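Putative beta-lactamase-inhibitor-like PepSY-like domain-containing protein (Bacteroides vulgatus ATCC 8482, PDB 3ELG) is of unknown function but is probably a periplasmic protein with a fold resembling that of beta-lactamase inhibitor protein (BLIP). Local coordinates at residues Asn11-Ala16 and Thr28-Ile33; Phe77-Ile82 and Val96-Asn101; Leu107-Glu110 and Glu114-Phe117. All coordinates share one frame; numbering follows the deposited sequence.

Contact 1 of 3, residues Asn11-Ala16 and Thr28-Ile33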
loop_
_atom_site.group_PDB
_atom_site.type_symbol
_atom_site.label_atom_id
_atom_site.label_comp_id
_atom_site.label_asym_id
_atom_site.label_seq_id
_atom_site.Cartn_x
_atom_site.Cartn_y
_atom_site.Cartn_z
ATOM N N ASN A 11 14.915 -8.720 -8.984
ATOM C CA ASN A 11 14.962 -10.191 -8.816
ATOM C C ASN A 11 15.014 -10.573 -7.344
ATOM O O ASN A 11 14.889 -11.744 -6.976
ATOM C CB ASN A 11 16.173 -10.808 -9.538
ATOM C CG ASN A 11 16.038 -10.785 -11.038
ATOM O OD1 ASN A 11 16.844 -10.155 -11.717
ATOM N ND2 ASN A 11 15.053 -11.484 -11.572
ATOM N N LYS A 12 15.252 -9.566 -6.507
ATOM C CA LYS A 12 15.333 -9.741 -5.071
ATOM C C LYS A 12 13.954 -9.602 -4.408
ATOM O O LYS A 12 13.785 -9.951 -3.242
ATOM C CB LYS A 12 16.315 -8.748 -4.428
ATOM C CG LYS A 12 17.746 -8.927 -4.911
ATOM C CD LYS A 12 18.215 -10.304 -4.530
ATOM N N LEU A 13 12.976 -9.137 -5.168
ATOM C CA LEU A 13 11.587 -9.042 -4.658
ATOM C C LEU A 13 10.888 -10.375 -4.902
ATOM O O LEU A 13 11.125 -11.021 -5.935
ATOM C CB LEU A 13 10.753 -8.008 -5.404
ATOM C CG LEU A 13 10.869 -6.535 -5.110
ATOM C CD1 LEU A 13 10.177 -5.701 -6.242
ATOM C CD2 LEU A 13 10.250 -6.263 -3.708
ATOM N N PRO A 14 9.952 -10.760 -4.024
ATOM C CA PRO A 14 9.108 -11.931 -4.337
ATOM C C PRO A 14 8.421 -11.749 -5.645
ATOM O O PRO A 14 8.098 -10.630 -6.038
ATOM C CB PRO A 14 8.081 -11.968 -3.192
ATOM C CG PRO A 14 8.817 -11.163 -2.039
ATOM C CD PRO A 14 9.591 -10.128 -2.737
ATOM N N VAL A 15 8.236 -12.860 -6.327
ATOM C CA VAL A 15 7.615 -12.822 -7.643
ATOM C C VAL A 15 6.297 -12.089 -7.592
ATOM O O VAL A 15 5.941 -11.326 -8.512
ATOM C CB VAL A 15 7.444 -14.219 -8.209
ATOM C CG1 VAL A 15 6.486 -14.169 -9.410
ATOM C CG2 VAL A 15 8.859 -14.798 -8.596
ATOM N N ALA A 16 5.539 -12.321 -6.535
ATOM C CA ALA A 16 4.180 -11.739 -6.464
ATOM C C ALA A 16 4.230 -10.201 -6.436
ATOM O O ALA A 16 3.328 -9.530 -6.958
ATOM C CB ALA A 16 3.423 -12.288 -5.278
ATOM N N THR A 28 5.569 3.268 -14.350
ATOM C CA THR A 28 6.862 3.551 -13.760
ATOM C C THR A 28 7.668 2.245 -13.539
ATOM O O THR A 28 7.368 1.191 -14.116
ATOM C CB THR A 28 6.678 4.445 -12.465
ATOM O OG1 THR A 28 7.955 4.891 -11.972
ATOM C CG2 THR A 28 5.850 3.715 -11.365
ATOM N N LYS A 29 8.708 2.319 -12.736
ATOM C CA LYS A 29 9.510 1.152 -12.470
ATOM C C LYS A 29 10.198 1.317 -11.136
ATOM O O LYS A 29 10.245 2.429 -10.593
ATOM C CB LYS A 29 10.621 1.021 -13.488
ATOM C CG LYS A 29 11.603 2.152 -13.403
ATOM C CD LYS A 29 12.660 2.031 -14.493
ATOM N N VAL A 30 10.793 0.230 -10.678
ATOM C CA VAL A 30 11.445 0.233 -9.352
ATOM C C VAL A 30 12.703 1.077 -9.362
ATOM O O VAL A 30 13.561 0.926 -10.251
ATOM C CB VAL A 30 11.808 -1.202 -8.888
ATOM C CG1 VAL A 30 12.649 -1.135 -7.682
ATOM C CG2 VAL A 30 10.511 -2.026 -8.639
ATOM N N ALA A 31 12.807 1.956 -8.363
ATOM C CA ALA A 31 13.981 2.792 -8.071
ATOM C C ALA A 31 14.905 2.025 -7.135
ATOM O O ALA A 31 16.050 1.786 -7.423
ATOM C CB ALA A 31 13.593 4.153 -7.421
ATOM N N TYR A 32 14.364 1.677 -5.980
ATOM C CA TYR A 32 15.073 0.831 -5.016
ATOM C C TYR A 32 14.113 0.039 -4.141
ATOM O O TYR A 32 12.925 0.349 -4.058
ATOM C CB TYR A 32 16.063 1.654 -4.127
ATOM C CG TYR A 32 15.435 2.730 -3.300
ATOM C CD1 TYR A 32 14.789 2.437 -2.124
ATOM C CD2 TYR A 32 15.469 4.065 -3.716
ATOM C CE1 TYR A 32 14.173 3.414 -1.366
ATOM C CE2 TYR A 32 14.874 5.061 -2.958
ATOM C CZ TYR A 32 14.254 4.740 -1.775
ATOM O OH TYR A 32 13.623 5.743 -1.052
ATOM N N ILE A 33 14.686 -0.969 -3.483
ATOM C CA ILE A 33 13.966 -1.873 -2.579
ATOM C C ILE A 33 14.749 -1.961 -1.270
ATOM O O ILE A 33 15.926 -2.268 -1.307
ATOM C CB ILE A 33 13.873 -3.336 -3.177
ATOM C CG1 ILE A 33 13.197 -3.304 -4.571
ATOM C CG2 ILE A 33 13.215 -4.288 -2.175
ATOM C CD1 ILE A 33 13.857 -4.300 -5.570
#

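Contact 2 of 3, residues Phe77-Ile82 and Val96-Asn101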
loop_
_atom_site.group_PDB
_atom_site.type_symbol
_atom_site.label_atom_id
_atom_site.label_comp_id
_atom_site.label_asym_id
_atom_site.label_seq_id
_atom_site.Cartn_x
_atom_site.Cartn_y
_atom_site.Cartn_z
ATOM N N PHE A 77 -7.670 -1.942 -5.559
ATOM C CA PHE A 77 -7.071 -2.259 -4.268
ATOM C C PHE A 77 -8.030 -1.982 -3.083
ATOM O O PHE A 77 -7.807 -2.414 -1.934
ATOM C CB PHE A 77 -5.796 -1.454 -4.083
ATOM C CG PHE A 77 -4.638 -1.896 -5.008
ATOM C CD1 PHE A 77 -4.121 -3.179 -4.928
ATOM C CD2 PHE A 77 -4.099 -1.010 -5.905
ATOM C CE1 PHE A 77 -3.093 -3.567 -5.766
ATOM C CE2 PHE A 77 -3.042 -1.393 -6.731
ATOM C CZ PHE A 77 -2.544 -2.675 -6.654
ATOM N N ILE A 78 -9.075 -1.232 -3.390
ATOM C CA ILE A 78 -10.050 -0.776 -2.379
ATOM C C ILE A 78 -11.208 -1.761 -2.361
ATOM O O ILE A 78 -11.912 -1.959 -3.390
ATOM C CB ILE A 78 -10.521 0.691 -2.624
ATOM C CG1 ILE A 78 -9.311 1.618 -2.695
ATOM C CG2 ILE A 78 -11.454 1.105 -1.500
ATOM C CD1 ILE A 78 -9.677 3.029 -2.985
ATOM N N PRO A 79 -11.437 -2.440 -1.218
ATOM C CA PRO A 79 -12.594 -3.341 -1.210
ATOM C C PRO A 79 -13.910 -2.637 -1.540
ATOM O O PRO A 79 -14.115 -1.477 -1.195
ATOM C CB PRO A 79 -12.614 -3.892 0.219
ATOM C CG PRO A 79 -11.268 -3.767 0.705
ATOM C CD PRO A 79 -10.647 -2.560 0.019
ATOM N N GLN A 80 -14.809 -3.374 -2.188
ATOM C CA GLN A 80 -16.076 -2.773 -2.648
ATOM C C GLN A 80 -16.886 -2.107 -1.513
ATOM O O GLN A 80 -17.438 -1.023 -1.660
ATOM C CB GLN A 80 -16.945 -3.830 -3.364
ATOM C CG GLN A 80 -18.252 -3.244 -3.824
ATOM N N ALA A 81 -16.929 -2.754 -0.354
ATOM C CA ALA A 81 -17.707 -2.218 0.772
ATOM C C ALA A 81 -17.114 -0.864 1.194
ATOM O O ALA A 81 -17.822 0.038 1.597
ATOM C CB ALA A 81 -17.716 -3.221 1.992
ATOM N N ILE A 82 -15.788 -0.766 1.087
ATOM C CA ILE A 82 -15.063 0.430 1.537
ATOM C C ILE A 82 -15.276 1.550 0.509
ATOM O O ILE A 82 -15.546 2.683 0.859
ATOM C CB ILE A 82 -13.553 0.127 1.835
ATOM C CG1 ILE A 82 -13.449 -0.795 3.070
ATOM C CG2 ILE A 82 -12.765 1.451 1.964
ATOM C CD1 ILE A 82 -12.038 -1.080 3.556
ATOM N N VAL A 96 -5.310 8.520 -1.331
ATOM C CA VAL A 96 -3.935 8.600 -1.883
ATOM C C VAL A 96 -3.020 7.539 -1.305
ATOM O O VAL A 96 -1.920 7.286 -1.843
ATOM C CB VAL A 96 -3.301 10.016 -1.713
ATOM C CG1 VAL A 96 -4.165 11.086 -2.467
ATOM C CG2 VAL A 96 -3.036 10.368 -0.251
ATOM N N LYS A 97 -3.496 6.874 -0.250
ATOM C CA LYS A 97 -2.730 5.830 0.437
ATOM C C LYS A 97 -3.687 4.835 1.072
ATOM O O LYS A 97 -4.705 5.202 1.637
ATOM C CB LYS A 97 -1.776 6.422 1.474
ATOM C CG LYS A 97 -0.982 5.408 2.275
ATOM C CD LYS A 97 0.082 6.057 3.134
ATOM C CE LYS A 97 -0.504 6.728 4.366
ATOM N NZ LYS A 97 0.573 7.380 5.207
ATOM N N ILE A 98 -3.361 3.562 0.923
ATOM C CA ILE A 98 -4.113 2.509 1.608
ATOM C C ILE A 98 -3.135 1.553 2.250
ATOM O O ILE A 98 -2.098 1.200 1.692
ATOM C CB ILE A 98 -5.105 1.773 0.658
ATOM C CG1 ILE A 98 -6.004 0.753 1.401
ATOM C CG2 ILE A 98 -4.368 1.082 -0.509
ATOM C CD1 ILE A 98 -7.180 0.187 0.601
ATOM N N GLU A 99 -3.462 1.190 3.484
ATOM C CA GLU A 99 -2.726 0.171 4.239
ATOM C C GLU A 99 -3.681 -0.873 4.779
ATOM O O GLU A 99 -4.748 -0.559 5.293
ATOM C CB GLU A 99 -1.923 0.734 5.433
ATOM C CG GLU A 99 -1.168 -0.401 6.161
ATOM C CD GLU A 99 -0.778 -0.140 7.635
ATOM O OE1 GLU A 99 -0.041 0.827 7.912
ATOM O OE2 GLU A 99 -1.167 -0.951 8.510
ATOM N N ARG A 100 -3.243 -2.113 4.701
ATOM C CA ARG A 100 -4.026 -3.249 5.198
ATOM C C ARG A 100 -3.177 -4.064 6.161
ATOM O O ARG A 100 -1.948 -4.221 6.006
ATOM C CB ARG A 100 -4.680 -4.077 4.085
ATOM C CG ARG A 100 -3.727 -4.845 3.304
ATOM C CD ARG A 100 -4.418 -5.732 2.294
ATOM N NE ARG A 100 -3.378 -6.372 1.551
ATOM C CZ ARG A 100 -3.524 -7.259 0.592
ATOM N NH1 ARG A 100 -4.725 -7.619 0.174
ATOM N NH2 ARG A 100 -2.452 -7.779 0.038
ATOM N N ASN A 101 -3.849 -4.509 7.198
ATOM C CA ASN A 101 -3.211 -5.346 8.166
ATOM C C ASN A 101 -4.226 -6.317 8.759
ATOM O O ASN A 101 -5.365 -6.411 8.339
ATOM C CB ASN A 101 -2.550 -4.472 9.224
ATOM C CG ASN A 101 -3.526 -3.570 9.920
ATOM O OD1 ASN A 101 -4.518 -4.029 10.472
ATOM N ND2 ASN A 101 -3.269 -2.256 9.860
#

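Contact 3 of 3, residues Leu107-Glu110 and Glu114-Phe117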
loop_
_atom_site.group_PDB
_atom_site.type_symbol
_atom_site.label_atom_id
_atom_site.label_comp_id
_atom_site.label_asym_id
_atom_site.label_seq_id
_atom_site.Cartn_x
_atom_site.Cartn_y
_atom_site.Cartn_z
ATOM N N LEU A 107 -7.440 4.033 5.057
ATOM C CA LEU A 107 -7.360 4.853 3.863
ATOM C C LEU A 107 -7.058 6.287 4.200
ATOM O O LEU A 107 -7.735 6.900 4.986
ATOM C CB LEU A 107 -8.657 4.813 3.089
ATOM C CG LEU A 107 -8.991 3.519 2.300
ATOM C CD1 LEU A 107 -9.162 2.258 3.120
ATOM C CD2 LEU A 107 -10.171 3.755 1.390
ATOM N N THR A 108 -6.013 6.823 3.570
ATOM C CA THR A 108 -5.592 8.191 3.828
ATOM C C THR A 108 -5.960 9.087 2.668
ATOM O O THR A 108 -5.680 8.810 1.493
ATOM C CB THR A 108 -4.091 8.323 4.109
ATOM O OG1 THR A 108 -3.722 7.406 5.133
ATOM C CG2 THR A 108 -3.783 9.753 4.570
ATOM N N LEU A 109 -6.649 10.164 3.002
ATOM C CA LEU A 109 -7.112 11.103 1.982
ATOM C C LEU A 109 -6.034 12.150 1.704
ATOM O O LEU A 109 -5.054 12.301 2.451
ATOM C CB LEU A 109 -8.418 11.806 2.385
ATOM C CG LEU A 109 -9.521 10.834 2.830
ATOM C CD1 LEU A 109 -10.842 11.549 3.161
ATOM C CD2 LEU A 109 -9.764 9.765 1.750
ATOM N N GLU A 110 -6.295 12.887 0.647
ATOM C CA GLU A 110 -5.361 13.910 0.176
ATOM C C GLU A 110 -5.099 14.941 1.268
ATOM O O GLU A 110 -4.017 15.525 1.340
ATOM C CB GLU A 110 -5.900 14.622 -1.075
ATOM C CG GLU A 110 -6.963 15.655 -0.742
ATOM C CD GLU A 110 -8.318 15.046 -0.396
ATOM O OE1 GLU A 110 -8.919 14.388 -1.286
ATOM O OE2 GLU A 110 -8.768 15.231 0.766
ATOM N N GLU A 114 -7.296 10.097 7.950
ATOM C CA GLU A 114 -7.217 8.636 7.824
ATOM C C GLU A 114 -8.533 8.029 8.218
ATOM O O GLU A 114 -9.097 8.374 9.230
ATOM C CB GLU A 114 -6.117 8.077 8.684
ATOM C CG GLU A 114 -5.911 6.563 8.491
ATOM C CD GLU A 114 -4.958 5.952 9.506
ATOM O OE1 GLU A 114 -3.783 6.376 9.530
ATOM O OE2 GLU A 114 -5.376 5.033 10.247
ATOM N N VAL A 115 -9.070 7.233 7.315
ATOM C CA VAL A 115 -10.347 6.572 7.541
ATOM C C VAL A 115 -10.095 5.093 7.769
ATOM O O VAL A 115 -9.560 4.394 6.899
ATOM C CB VAL A 115 -11.336 6.796 6.348
ATOM C CG1 VAL A 115 -12.728 6.365 6.764
ATOM C CG2 VAL A 115 -11.325 8.269 5.866
ATOM N N ASP A 116 -10.477 4.630 8.963
ATOM C CA ASP A 116 -10.210 3.252 9.417
ATOM C C ASP A 116 -11.417 2.345 9.346
ATOM O O ASP A 116 -12.517 2.705 9.780
ATOM C CB ASP A 116 -9.641 3.220 10.847
ATOM C CG ASP A 116 -8.296 3.879 10.977
ATOM O OD1 ASP A 116 -7.593 4.149 9.952
ATOM O OD2 ASP A 116 -7.943 4.106 12.157
ATOM N N PHE A 117 -11.172 1.164 8.798
ATOM C CA PHE A 117 -12.171 0.085 8.617
ATOM C C PHE A 117 -11.679 -1.251 9.188
ATOM O O PHE A 117 -10.485 -1.522 9.277
ATOM C CB PHE A 117 -12.461 -0.128 7.127
ATOM C CG PHE A 117 -12.956 1.087 6.440
ATOM C CD1 PHE A 117 -12.073 2.033 5.973
ATOM C CD2 PHE A 117 -14.330 1.303 6.292
ATOM C CE1 PHE A 117 -12.538 3.157 5.313
ATOM C CE2 PHE A 117 -14.800 2.467 5.690
ATOM C CZ PHE A 117 -13.894 3.384 5.196
HETATM O O HOH W 1 -2.050 8.028 7.094
#

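Contact 1 of 3, residues Asn11-Ala16 and Thr28-Ile33
Leu13 and Ile33 mark the closest backbone approach of 11-16 and 28-33, and even there the CA of Leu13 stays 7.8 Å from the CA of Ile33, so side chains alone bridge the two. In this BLIP-like fold the loop leading into helix 15-24 packs on the start of strand 30-37, beside the place where that helix lies on the sheet. Residues 11 and 12 end a 3-10 turn, Leu13 and Pro14 are extended, and Pro14 takes the N-cap position from which the helix starts. The strand begins with a classic beta bulge, in which Ala31 and Tyr32 both face Lys48 of strand 43-49, and Val30 and Ile33, before and after it, both turn toward Leu13.

Leu13 carries the contact, setting both of its methyls against Ile33. Its CD2 lies 3.9 Å from CG2 of Ile33, while its CD1 reaches 4.0 Å from CD1 of the same isoleucine, so both ends of Ile33 are engaged and the two side chains run slantwise to each other. With CG1 of Ile33 set beside its own backbone N (chi1 -57°), the ethyl arm extends toward the branch point of Leu13. Val30 adds a looser touch, its CG2 4.4 Å from CD1 of Leu13.

No hydrogen bond passes between the segments, and the buried pair Leu13 and Ile33 is wholly apolar. Ile21, a residue of helix 15-24 itself, packs against Leu13 and Val30, and Tyr45 of strand 43-49 touches Leu13, which places the contact in the core between the first helix and the sheet. The backbone O of Leu13 is nevertheless hydrogen-bonded, by Arg18 NH2. The tightest apolar approach is that of Leu13 CG to Ile33 CD1, 3.8 Å.

Contact 2 of 3, residues Phe77-Ile82 and Val96-Asn101
The segments 77-82 and 96-101 come nearest at Ile78 and Ile98, whose CA atoms are 7.9 Å apart, with the turn that leads into helix 80-89 laid over strand 95-101. It is this turn, ahead of the helix proper, that packs here on the antiparallel sheet of the BLIP-like fold, and the projecting side chain is that of the strand residue Ile98, which points toward the turn and meets three consecutive residues with a single methyl group.

That methyl is CD1. It sits 3.7 Å from the backbone O of Phe77, 4.2 Å from CG1 of Ile78 and 4.5 Å from CD of Pro79. The reach comes from an extended ethyl arm, with CG1 of Ile98 anti to the backbone N (chi1 -174°) and the chain continuing almost straight through chi2. Ile78 crosses it at a slant. The ring of Phe77 leads away from the strand and packs edge-to-face with Trp63, while Ile66 and Val73 also touch Ile98. Pro79 is the N-cap residue of the helix, and one turn on, Ile82 brings the helix itself onto the sheet by packing on Tyr105 and Leu107.

Across the segments there is no hydrogen bond: the carbonyl of Phe77 meets a methyl group, not a donor, in this pairing. The attachment of the turn to the strand therefore rests on dispersion and on the burial of apolar surface.

Contact 3 of 3, residues Leu107-Glu110 and Glu114-Phe117
Leu107 and Val115 are joined by two backbone hydrogen bonds: Leu107 N donates to Val115 O over 2.8 Å, and Val115 N to Leu107 O over 2.7 Å. Both are nearly straight, at 171° and 177°, and they define the hydrogen-bonded pair of an antiparallel beta hairpin formed by strands 104-109 and 114-117. The two strand axes approach to 4.6 Å. Also polar is the approach of Glu114 OE2 to Asp116 OD1, 2.4 Å, two oxygens so close that one acid probably holds a proton. Thr108 and Glu114 form the adjoining non-hydrogen-bonded pair, where CA of Glu114 also makes a CA-H...O contact to Leu107 O at 3.4 Å.

A water 2.7 Å from Thr108 OG1 donates a weak hydrogen bond to Glu114 OE1. Directly between the two residues the meeting is a slanting one, CG of Glu114 against OG1 of Thr108. Because CG of Glu114 is anti to its backbone N (chi1 -175°) and the chain stays extended, the carboxylate is carried over the face bearing Thr108, to the side chain of Asp116. Glu106 OE1 near OE2 and Asp128 OXT near OE1 would probably favour protonation further. Ser127 OG is hydrogen-bonded to Asp116 OD2 and weakly to Glu114 OE2.

The face bearing Leu107 and Val115 is apolar. CD1 of Leu107 touches the Phe117 ring 4.1 Å from CD1, approaching it obliquely, and the two side chains cross at about a right angle. Nearer the turn, Leu109 CD1 meets Val115 CG2 at 4.3 Å.

Helix 80-89 lies over this apolar face, with Ile82 packing on Phe117, and Met86 on Leu109 and Phe117. In the sheet, strand 95-101 adjoins Thr108 through Val96 and Lys97, and strand 123-127 adjoins Glu114 and Asp116 through their backbones.

How the contacts relate
From the N terminus, contact 1 closes a loop around helix 15-24, after which strand 30-37 returns to the residues that lead into the helix. The chain then runs through strands 43-49, 54-57 and 63-67 before contact 2 closes a similar loop around helix 80-89 onto strand 95-101. Contact 3 follows as a hairpin with a short turn. The three are in series, none nesting or crossing. Contact 1 lies across the chain's centre from contacts 2 and 3, its centre about 22 Å from that of contact 2, on the same continuous sheet. Contacts 2 and 3 touch: strands 95-101 and 104-109 are neighbours, with Lys97 O 2.8 Å from Thr108 N, and helix 80-89, which follows the turn of contact 2, lies over the hairpin.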